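Local atomic coordinates of succinyl-CoA ligase (ADP-forming) subunit alpha (Methanosaeta concilii, PDB entry 6HXI), a protein that binds coenzyme A and joins a CoA-ligase region to a helical region of the citrate synthase C-terminal family in one chain. Residues G476-K480 with K481-I485; L523-E526 with E527-A531; D455-A458 with R459-R463. All coordinates share one frame; numbering follows the deposited sequence. Where two conformers were deposited one is given.

Contact 1: residues G476-K480 with K481-I485; sequences GEMKK and KGINI. With COA (coenzyme A), chain G.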
loop_
_atom_site.group_PDB
_atom_site.type_symbol
_atom_site.label_atom_id
_atom_site.label_comp_id
_atom_site.label_asym_id
_atom_site.label_seq_id
_atom_site.Cartn_x
_atom_site.Cartn_y
_atom_site.Cartn_z
ATOM N N GLY B 476 -25.832 -26.310 14.674
ATOM C CA GLY B 476 -26.830 -25.727 15.570
ATOM C C GLY B 476 -26.368 -24.484 16.316
ATOM O O GLY B 476 -27.073 -23.481 16.323
ATOM N N GLU B 477 -25.174 -24.529 16.945
ATOM C CA GLU B 477 -24.586 -23.402 17.687
ATOM C C GLU B 477 -24.423 -22.143 16.800
ATOM O O GLU B 477 -24.773 -21.033 17.215
ATOM C CB GLU B 477 -23.218 -23.815 18.303
ATOM C CG GLU B 477 -22.467 -22.677 18.983
ATOM C CD GLU B 477 -20.981 -22.872 19.202
ATOM O OE1 GLU B 477 -20.191 -22.099 18.613
ATOM O OE2 GLU B 477 -20.609 -23.752 20.011
ATOM N N MET B 478 -23.875 -22.326 15.583
ATOM C CA MET B 478 -23.630 -21.246 14.627
ATOM C C MET B 478 -24.923 -20.584 14.168
ATOM O O MET B 478 -24.957 -19.365 14.012
ATOM C CB MET B 478 -22.813 -21.751 13.443
ATOM C CG MET B 478 -21.404 -22.150 13.825
ATOM S SD MET B 478 -20.354 -20.777 14.373
ATOM C CE MET B 478 -19.857 -20.081 12.799
ATOM N N LYS B 479 -25.983 -21.394 13.948
ATOM C CA LYS B 479 -27.313 -20.921 13.556
ATOM C C LYS B 479 -27.908 -20.029 14.680
ATOM O O LYS B 479 -28.463 -18.975 14.365
ATOM C CB LYS B 479 -28.234 -22.111 13.247
ATOM C CG LYS B 479 -29.622 -21.717 12.730
ATOM C CD LYS B 479 -30.581 -22.894 12.802
ATOM C CE LYS B 479 -32.017 -22.455 12.776
ATOM N NZ LYS B 479 -32.915 -23.610 12.475
ATOM N N LYS B 480 -27.751 -20.438 15.976
ATOM C CA LYS B 480 -28.251 -19.717 17.167
ATOM C C LYS B 480 -27.632 -18.344 17.303
ATOM O O LYS B 480 -28.338 -17.390 17.626
ATOM C CB LYS B 480 -28.012 -20.522 18.451
ATOM C CG LYS B 480 -28.898 -20.089 19.630
ATOM C CD LYS B 480 -28.790 -21.063 20.815
ATOM C CE LYS B 480 -29.947 -20.976 21.786
ATOM N NZ LYS B 480 -29.833 -21.985 22.877
ATOM N N LYS B 481 -26.318 -18.240 17.015
ATOM C CA LYS B 481 -25.545 -17.001 17.072
ATOM C C LYS B 481 -25.787 -16.133 15.845
ATOM O O LYS B 481 -25.309 -15.004 15.807
ATOM C CB LYS B 481 -24.041 -17.334 17.203
ATOM C CG LYS B 481 -23.651 -17.929 18.558
ATOM C CD LYS B 481 -22.487 -18.925 18.461
ATOM C CE LYS B 481 -21.119 -18.320 18.681
ATOM N NZ LYS B 481 -20.028 -19.316 18.485
ATOM N N GLY B 482 -26.496 -16.667 14.850
ATOM C CA GLY B 482 -26.771 -15.979 13.589
ATOM C C GLY B 482 -25.537 -15.806 12.708
ATOM O O GLY B 482 -25.442 -14.832 11.950
ATOM N N ILE B 483 -24.578 -16.752 12.805
ATOM C CA ILE B 483 -23.331 -16.699 12.042
ATOM C C ILE B 483 -23.319 -17.788 10.992
ATOM O O ILE B 483 -23.358 -18.984 11.324
ATOM C CB ILE B 483 -22.026 -16.805 12.923
ATOM C CG1 ILE B 483 -22.099 -15.983 14.261
ATOM C CG2 ILE B 483 -20.782 -16.437 12.104
ATOM C CD1 ILE B 483 -21.870 -14.467 14.183
ATOM N N ASN B 484 -23.189 -17.387 9.725
ATOM C CA ASN B 484 -23.049 -18.351 8.655
ATOM C C ASN B 484 -21.714 -19.021 8.869
ATOM O O ASN B 484 -20.775 -18.385 9.364
ATOM C CB ASN B 484 -23.062 -17.661 7.304
ATOM C CG ASN B 484 -24.438 -17.360 6.806
ATOM O OD1 ASN B 484 -25.443 -17.787 7.371
ATOM N ND2 ASN B 484 -24.510 -16.630 5.726
ATOM N N ILE B 485 -21.638 -20.313 8.563
ATOM C CA ILE B 485 -20.406 -21.044 8.771
ATOM C C ILE B 485 -19.384 -20.618 7.724
ATOM O O ILE B 485 -19.667 -20.755 6.531
ATOM C CB ILE B 485 -20.591 -22.589 8.831
ATOM C CG1 ILE B 485 -21.532 -22.993 9.986
ATOM C CG2 ILE B 485 -19.220 -23.260 8.972
ATOM C CD1 ILE B 485 -22.124 -24.414 9.837
HETATM N N1A COA G . -23.580 -21.816 6.829
HETATM C C2A COA G . -24.505 -22.491 7.520
HETATM N N3A COA G . -25.831 -22.526 7.333
HETATM C C4A COA G . -26.201 -21.705 6.338
HETATM C C5A COA G . -25.364 -20.941 5.543
HETATM C C6A COA G . -23.981 -21.040 5.794
HETATM N N6A COA G . -23.053 -20.440 5.051
HETATM N N7A COA G . -26.101 -20.140 4.684
HETATM C C8A COA G . -27.343 -20.441 4.964
HETATM N N9A COA G . -27.482 -21.377 5.958
HETATM C C1B COA G . -28.723 -21.897 6.530
HETATM C C2B COA G . -29.678 -20.852 7.093
HETATM O O2B COA G . -29.295 -20.460 8.413
HETATM C C3B COA G . -30.991 -21.641 7.078
HETATM O O3B COA G . -31.089 -22.547 8.199
HETATM P P3B COA G . -32.474 -23.043 8.816
HETATM O O7A COA G . -33.276 -23.604 7.691
HETATM O O8A COA G . -32.115 -24.045 9.854
HETATM O O9A COA G . -33.098 -21.809 9.492
HETATM C C4B COA G . -30.852 -22.572 5.867
HETATM O O4B COA G . -29.450 -22.575 5.524
HETATM C C5B COA G . -31.682 -22.198 4.665
HETATM O O5B COA G . -31.552 -20.776 4.468
HETATM P P1A COA G . -32.839 -19.847 4.078
HETATM O O1A COA G . -32.480 -18.509 3.546
HETATM O O2A COA G . -33.866 -19.795 5.199
HETATM O O3A COA G . -33.369 -20.808 2.920
HETATM P P2A COA G . -34.409 -20.828 1.715
HETATM O O4A COA G . -33.757 -20.332 0.487
HETATM O O5A COA G . -34.806 -22.278 1.563
HETATM O O6A COA G . -35.666 -19.899 2.142
HETATM C CBP COA G . -38.084 -20.208 2.047
HETATM C CCP COA G . -36.801 -20.420 2.858
HETATM C CDP COA G . -39.262 -20.750 2.867
HETATM C CEP COA G . -38.317 -18.713 1.748
HETATM C CAP COA G . -37.957 -20.983 0.706
HETATM O OAP COA G . -37.470 -22.296 0.916
HETATM C C9P COA G . -39.202 -21.042 -0.169
HETATM O O9P COA G . -39.492 -20.086 -0.892
HETATM N N8P COA G . -39.929 -22.170 -0.113
HETATM C C7P COA G . -41.193 -22.334 -0.817
HETATM C C6P COA G . -42.345 -22.489 0.137
HETATM C C5P COA G . -43.648 -22.761 -0.577
HETATM O O5P COA G . -43.664 -23.350 -1.657
HETATM N N4P COA G . -44.753 -22.310 0.016
HETATM C C3P COA G . -46.073 -22.397 -0.594
HETATM C C2P COA G . -46.328 -21.291 -1.598
HETATM S S1P COA G . -48.071 -21.462 -2.073
#
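M478 O accepts from I483 N at 2.9 Å, and K479 O accepts from G482 N at 3.1 Å. With the positive phi of G482 (70°), these two bonds make a Schellman motif at the C-terminal end of helix 471-480. The I483 bond runs nearly along the C=O axis. The G482 bond comes from above the carbonyl plane of K479.

E477 and K481 pair one helical turn apart. K481 bends at chi2 and chi3, which lays its CD against E477 CG and brings NZ to E477 OE1 at 2.8 Å in a salt bridge. NZ meets OE1 from above the carboxylate plane. M478 also bends, with its CG anti to the carbonyl carbon (chi1 -67°). Its CB packs on I485 CG1 at 3.9 Å, while its CE meets I483 CG2 at 3.8 Å.

K479 has an extended chain whose NZ reaches coenzyme A and donates to phosphate oxygen O8A at 2.8 Å. S92 of the second subunit also bonds this NZ. I485 CD1 lies by adenine C2A, and N484 CB lies 3.6 Å from N6A. The capped turn thus sets a positive charge by the phosphate and side chains by the adenine, in a site completed by another subunit.

Contact 2: residues L523-E526 with E527-A531; sequences LQVE and ELTTA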
loop_
_atom_site.group_PDB
_atom_site.type_symbol
_atom_site.label_atom_id
_atom_site.label_comp_id
_atom_site.label_asym_id
_atom_site.label_seq_id
_atom_site.Cartn_x
_atom_site.Cartn_y
_atom_site.Cartn_z
ATOM N N LEU B 523 -16.629 -32.659 6.218
ATOM C CA LEU B 523 -17.536 -33.352 5.310
ATOM C C LEU B 523 -18.808 -33.817 6.032
ATOM O O LEU B 523 -19.824 -33.911 5.376
ATOM C CB LEU B 523 -16.856 -34.534 4.545
ATOM C CG LEU B 523 -15.681 -34.177 3.594
ATOM C CD1 LEU B 523 -15.001 -35.414 3.093
ATOM C CD2 LEU B 523 -16.140 -33.329 2.419
ATOM N N GLN B 524 -18.758 -34.101 7.360
ATOM C CA GLN B 524 -19.934 -34.446 8.175
ATOM C C GLN B 524 -20.788 -33.191 8.347
ATOM O O GLN B 524 -22.005 -33.293 8.268
ATOM C CB GLN B 524 -19.541 -35.002 9.564
ATOM C CG GLN B 524 -19.079 -36.452 9.568
ATOM C CD GLN B 524 -18.696 -36.908 10.969
ATOM O OE1 GLN B 524 -17.610 -36.599 11.494
ATOM N NE2 GLN B 524 -19.576 -37.657 11.619
ATOM N N VAL B 525 -20.147 -32.009 8.611
ATOM C CA VAL B 525 -20.812 -30.692 8.733
ATOM C C VAL B 525 -21.515 -30.342 7.391
ATOM O O VAL B 525 -22.674 -29.879 7.404
ATOM C CB VAL B 525 -19.847 -29.556 9.164
ATOM C CG1 VAL B 525 -20.517 -28.190 9.042
ATOM C CG2 VAL B 525 -19.306 -29.781 10.574
ATOM N N GLU B 526 -20.798 -30.572 6.248
ATOM C CA GLU B 526 -21.296 -30.335 4.890
ATOM C C GLU B 526 -22.550 -31.169 4.550
ATOM O O GLU B 526 -23.444 -30.665 3.867
ATOM C CB GLU B 526 -20.177 -30.566 3.875
ATOM C CG GLU B 526 -20.476 -30.087 2.460
ATOM C CD GLU B 526 -19.649 -30.785 1.398
ATOM O OE1 GLU B 526 -19.335 -31.986 1.575
ATOM O OE2 GLU B 526 -19.301 -30.123 0.395
ATOM N N GLU B 527 -22.631 -32.423 5.037
ATOM C CA GLU B 527 -23.795 -33.284 4.806
ATOM C C GLU B 527 -25.011 -32.667 5.443
ATOM O O GLU B 527 -26.077 -32.659 4.830
ATOM C CB GLU B 527 -23.576 -34.704 5.335
ATOM C CG GLU B 527 -22.705 -35.540 4.424
ATOM C CD GLU B 527 -22.582 -36.983 4.864
ATOM O OE1 GLU B 527 -21.629 -37.309 5.610
ATOM O OE2 GLU B 527 -23.441 -37.794 4.446
ATOM N N LEU B 528 -24.830 -32.066 6.633
ATOM C CA LEU B 528 -25.889 -31.352 7.350
ATOM C C LEU B 528 -26.322 -30.042 6.657
ATOM O O LEU B 528 -27.520 -29.779 6.574
ATOM C CB LEU B 528 -25.460 -31.089 8.798
ATOM C CG LEU B 528 -25.306 -32.350 9.641
ATOM C CD1 LEU B 528 -24.524 -32.064 10.846
ATOM C CD2 LEU B 528 -26.674 -32.917 10.043
ATOM N N THR B 529 -25.356 -29.211 6.182
ATOM C CA THR B 529 -25.675 -27.946 5.536
ATOM C C THR B 529 -26.322 -28.193 4.171
ATOM O O THR B 529 -27.321 -27.533 3.868
ATOM C CB THR B 529 -24.485 -26.969 5.509
ATOM O OG1 THR B 529 -23.402 -27.514 4.759
ATOM C CG2 THR B 529 -24.020 -26.570 6.894
ATOM N N THR B 530 -25.820 -29.179 3.380
ATOM C CA THR B 530 -26.407 -29.492 2.064
ATOM C C THR B 530 -27.820 -30.118 2.201
ATOM O O THR B 530 -28.609 -30.030 1.264
ATOM C CB THR B 530 -25.457 -30.310 1.165
ATOM O OG1 THR B 530 -25.122 -31.543 1.787
ATOM C CG2 THR B 530 -24.186 -29.543 0.799
ATOM N N ALA B 531 -28.158 -30.683 3.384
ATOM C CA ALA B 531 -29.500 -31.221 3.696
ATOM C C ALA B 531 -30.534 -30.065 3.847
ATOM O O ALA B 531 -31.741 -30.314 3.849
ATOM C CB ALA B 531 -29.451 -32.047 4.969
#
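E526 and T530 meet through one shared acceptor. E526 O takes T530 N at 2.8 Å, and the hydroxyl T530 OG1 donates to the same oxygen, also at 2.8 Å. The two donors reach it from opposite faces of the carbonyl plane. T530 OG1 sits between its own backbone N and carbonyl carbon (chi1 60°). That turn of the side chain points the hydroxyl back one helical turn. Threonine hydroxyls in helices often bond in this way to the carbonyl four residues back. Here the bond gives a buried hydroxyl a partner within its own helix.

The other backbone bonds are helical i to i+4 steps. T529 N binds V525 O at 3.0 Å. E527 N binds L523 O at 3.2 Å and is bent, with an N-H...O angle of 142°. The donor stands above the carbonyl plane of L523. L528 N to Q524 O is weak at 3.5 Å.

Van der Waals contacts are few. E526 CG and T530 CG2 are 4.1 Å apart where the two side chains cross. T529 CG2 lies 3.6 Å from V525 O, and its nearest V525 side-chain atom is CG1. E527 CG lies 3.4 Å from L523 O.

E526 OE2 accepts from the backbone N of L538 and T529 OG1 is hydrogen-bonded to L536 O, and both bonds tie this turn to the chain that follows. The side chain of T529 is also close to bound coenzyme A, and L528 packs on K228 of the citrate lyase chain. The turn lies in the C-terminal part of helix 517-530, where V525 packs on P471, F474 and V475 of helix 471-480 and L523 leans on I506 and R510 of helix 500-512.

Contact 3: residues D455-A458 with R459-R463; sequences DDAA and REFKR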
loop_
_atom_site.group_PDB
_atom_site.type_symbol
_atom_site.label_atom_id
_atom_site.label_comp_id
_atom_site.label_asym_id
_atom_site.label_seq_id
_atom_site.Cartn_x
_atom_site.Cartn_y
_atom_site.Cartn_z
ATOM N N ASP B 455 -9.047 -18.307 6.897
ATOM C CA ASP B 455 -8.650 -18.265 8.323
ATOM C C ASP B 455 -9.833 -18.582 9.228
ATOM O O ASP B 455 -9.649 -19.331 10.147
ATOM C CB ASP B 455 -8.181 -16.864 8.686
ATOM C CG ASP B 455 -6.707 -16.822 9.004
ATOM O OD1 ASP B 455 -6.140 -17.891 9.183
ATOM O OD2 ASP B 455 -6.152 -15.724 9.064
ATOM N N ASP B 456 -10.981 -17.960 8.975
ATOM C CA ASP B 456 -12.197 -18.150 9.773
ATOM C C ASP B 456 -12.610 -19.589 9.748
ATOM O O ASP B 456 -12.976 -20.075 10.808
ATOM C CB ASP B 456 -13.388 -17.314 9.277
ATOM C CG ASP B 456 -13.306 -15.817 9.371
ATOM O OD1 ASP B 456 -12.459 -15.315 10.144
ATOM O OD2 ASP B 456 -14.119 -15.132 8.685
ATOM N N ALA B 457 -12.551 -20.268 8.561
ATOM C CA ALA B 457 -12.923 -21.688 8.433
ATOM C C ALA B 457 -11.966 -22.550 9.217
ATOM O O ALA B 457 -12.425 -23.390 9.991
ATOM C CB ALA B 457 -12.948 -22.141 6.981
ATOM N N ALA B 458 -10.650 -22.330 9.057
ATOM C CA ALA B 458 -9.652 -23.059 9.836
ATOM C C ALA B 458 -9.943 -22.917 11.355
ATOM O O ALA B 458 -10.048 -23.919 12.033
ATOM C CB ALA B 458 -8.249 -22.575 9.490
ATOM N N ARG B 459 -10.170 -21.692 11.815
ATOM C CA ARG B 459 -10.454 -21.294 13.192
ATOM C C ARG B 459 -11.692 -21.982 13.760
ATOM O O ARG B 459 -11.590 -22.700 14.752
ATOM C CB ARG B 459 -10.652 -19.766 13.208
ATOM C CG ARG B 459 -10.545 -19.079 14.558
ATOM C CD ARG B 459 -9.769 -17.764 14.459
ATOM N NE ARG B 459 -10.094 -16.966 13.271
ATOM C CZ ARG B 459 -9.253 -16.128 12.680
ATOM N NH1 ARG B 459 -9.640 -15.427 11.624
ATOM N NH2 ARG B 459 -8.023 -15.970 13.151
ATOM N N GLU B 460 -12.853 -21.775 13.109
ATOM C CA GLU B 460 -14.152 -22.294 13.523
ATOM C C GLU B 460 -14.264 -23.795 13.490
ATOM O O GLU B 460 -14.799 -24.368 14.451
ATOM C CB GLU B 460 -15.312 -21.636 12.734
ATOM C CG GLU B 460 -15.576 -20.186 13.154
ATOM C CD GLU B 460 -15.563 -19.857 14.640
ATOM O OE1 GLU B 460 -14.912 -18.859 15.028
ATOM O OE2 GLU B 460 -16.216 -20.589 15.418
ATOM N N PHE B 461 -13.794 -24.441 12.395
ATOM C CA PHE B 461 -13.835 -25.907 12.292
ATOM C C PHE B 461 -12.893 -26.557 13.308
ATOM O O PHE B 461 -13.286 -27.524 13.943
ATOM C CB PHE B 461 -13.560 -26.394 10.858
ATOM C CG PHE B 461 -14.752 -26.288 9.928
ATOM C CD1 PHE B 461 -15.115 -25.065 9.368
ATOM C CD2 PHE B 461 -15.545 -27.393 9.659
ATOM C CE1 PHE B 461 -16.226 -24.968 8.521
ATOM C CE2 PHE B 461 -16.654 -27.290 8.801
ATOM C CZ PHE B 461 -16.972 -26.089 8.228
ATOM N N LYS B 462 -11.668 -26.021 13.483
ATOM C CA LYS B 462 -10.693 -26.580 14.435
ATOM C C LYS B 462 -11.287 -26.576 15.869
ATOM O O LYS B 462 -11.261 -27.596 16.543
ATOM C CB LYS B 462 -9.357 -25.807 14.384
ATOM C CG LYS B 462 -8.198 -26.559 14.975
ATOM C CD LYS B 462 -7.079 -25.668 15.473
ATOM C CE LYS B 462 -6.065 -26.565 16.134
ATOM N NZ LYS B 462 -5.527 -26.013 17.403
ATOM N N ARG B 463 -11.849 -25.443 16.295
ATOM C CA ARG B 463 -12.461 -25.263 17.613
ATOM C C ARG B 463 -13.613 -26.261 17.841
ATOM O O ARG B 463 -13.597 -26.982 18.831
ATOM C CB ARG B 463 -12.915 -23.799 17.791
ATOM C CG ARG B 463 -13.679 -23.532 19.087
ATOM C CD ARG B 463 -14.487 -22.247 19.043
ATOM N NE ARG B 463 -15.437 -22.204 17.925
ATOM C CZ ARG B 463 -16.660 -22.729 17.937
ATOM N NH1 ARG B 463 -17.109 -23.364 19.013
ATOM N NH2 ARG B 463 -17.439 -22.631 16.868
#
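R459 reaches back along its helix to D455 and D456. Its CB rests against two carbonyl oxygens of the previous turn, 3.3 Å from D455 O and 3.4 Å from D456 O. CG is anti to the backbone N (chi1 -162°), and bends at chi2 and chi3 then turn the chain toward the start of the helix. NE passes 3.9 Å from D455 O. This oxygen lies over one face of the guanidinium, offset toward its rim. At the tip, NH1 donates to D456 OD1 at 3.2 Å. The hydrogen bond in this salt bridge is nearly straight, 165° at the hydrogen. The oxygen lies at the guanidinium edge, in its plane, although the two flat groups are turned 50° against each other. NH1 also touches D455 CB at 3.6 Å. The D455 carboxylate adds opposite charge nearby, but no N-H points at it. R459 was modelled in two conformers, so the tip contacts are less certain than the backbone ones.

The segments form continuous turns of helix 453-466, one of many helices in the part of the chain related to the citrate synthase C-terminal domain. Backbone i to i+4 bonds run through them, such as E460 N to D456 O at 2.9 Å.

F461 leaves on another side of the helix. A457 O sits at its ring edge, 3.2 Å from CD1. The ring meets F474 edge-to-face and packs on L518, A522 and V525 of helix 517-530. K462 sends NZ away from the earlier turn to salt bridges with E466 and D564. E460 OE2 is gripped by R463, whose NH2 donates at 2.8 Å and whose NE adds a weak bond.

From the N terminus the order is contact 3, contact 1, contact 2. They follow in series, and none encloses or crosses another. Each joins adjoining segments and closes no long loop. Contact 3 lies on helix 453-466, contact 1 ends the next helix, 471-480, and contact 2 lies on helix 517-530. The three meet in space. I485 of contact 1 packs its CG2 on F461 of contact 3 and its CD1 on V525 and T529 of contact 2. V525 also touches F461. A long, weak ion pair between E477 and R463 adds a polar tie between contacts 1 and 3. These side chains pack the three helices against one another, with contacts 1 and 2 nearest coenzyme A.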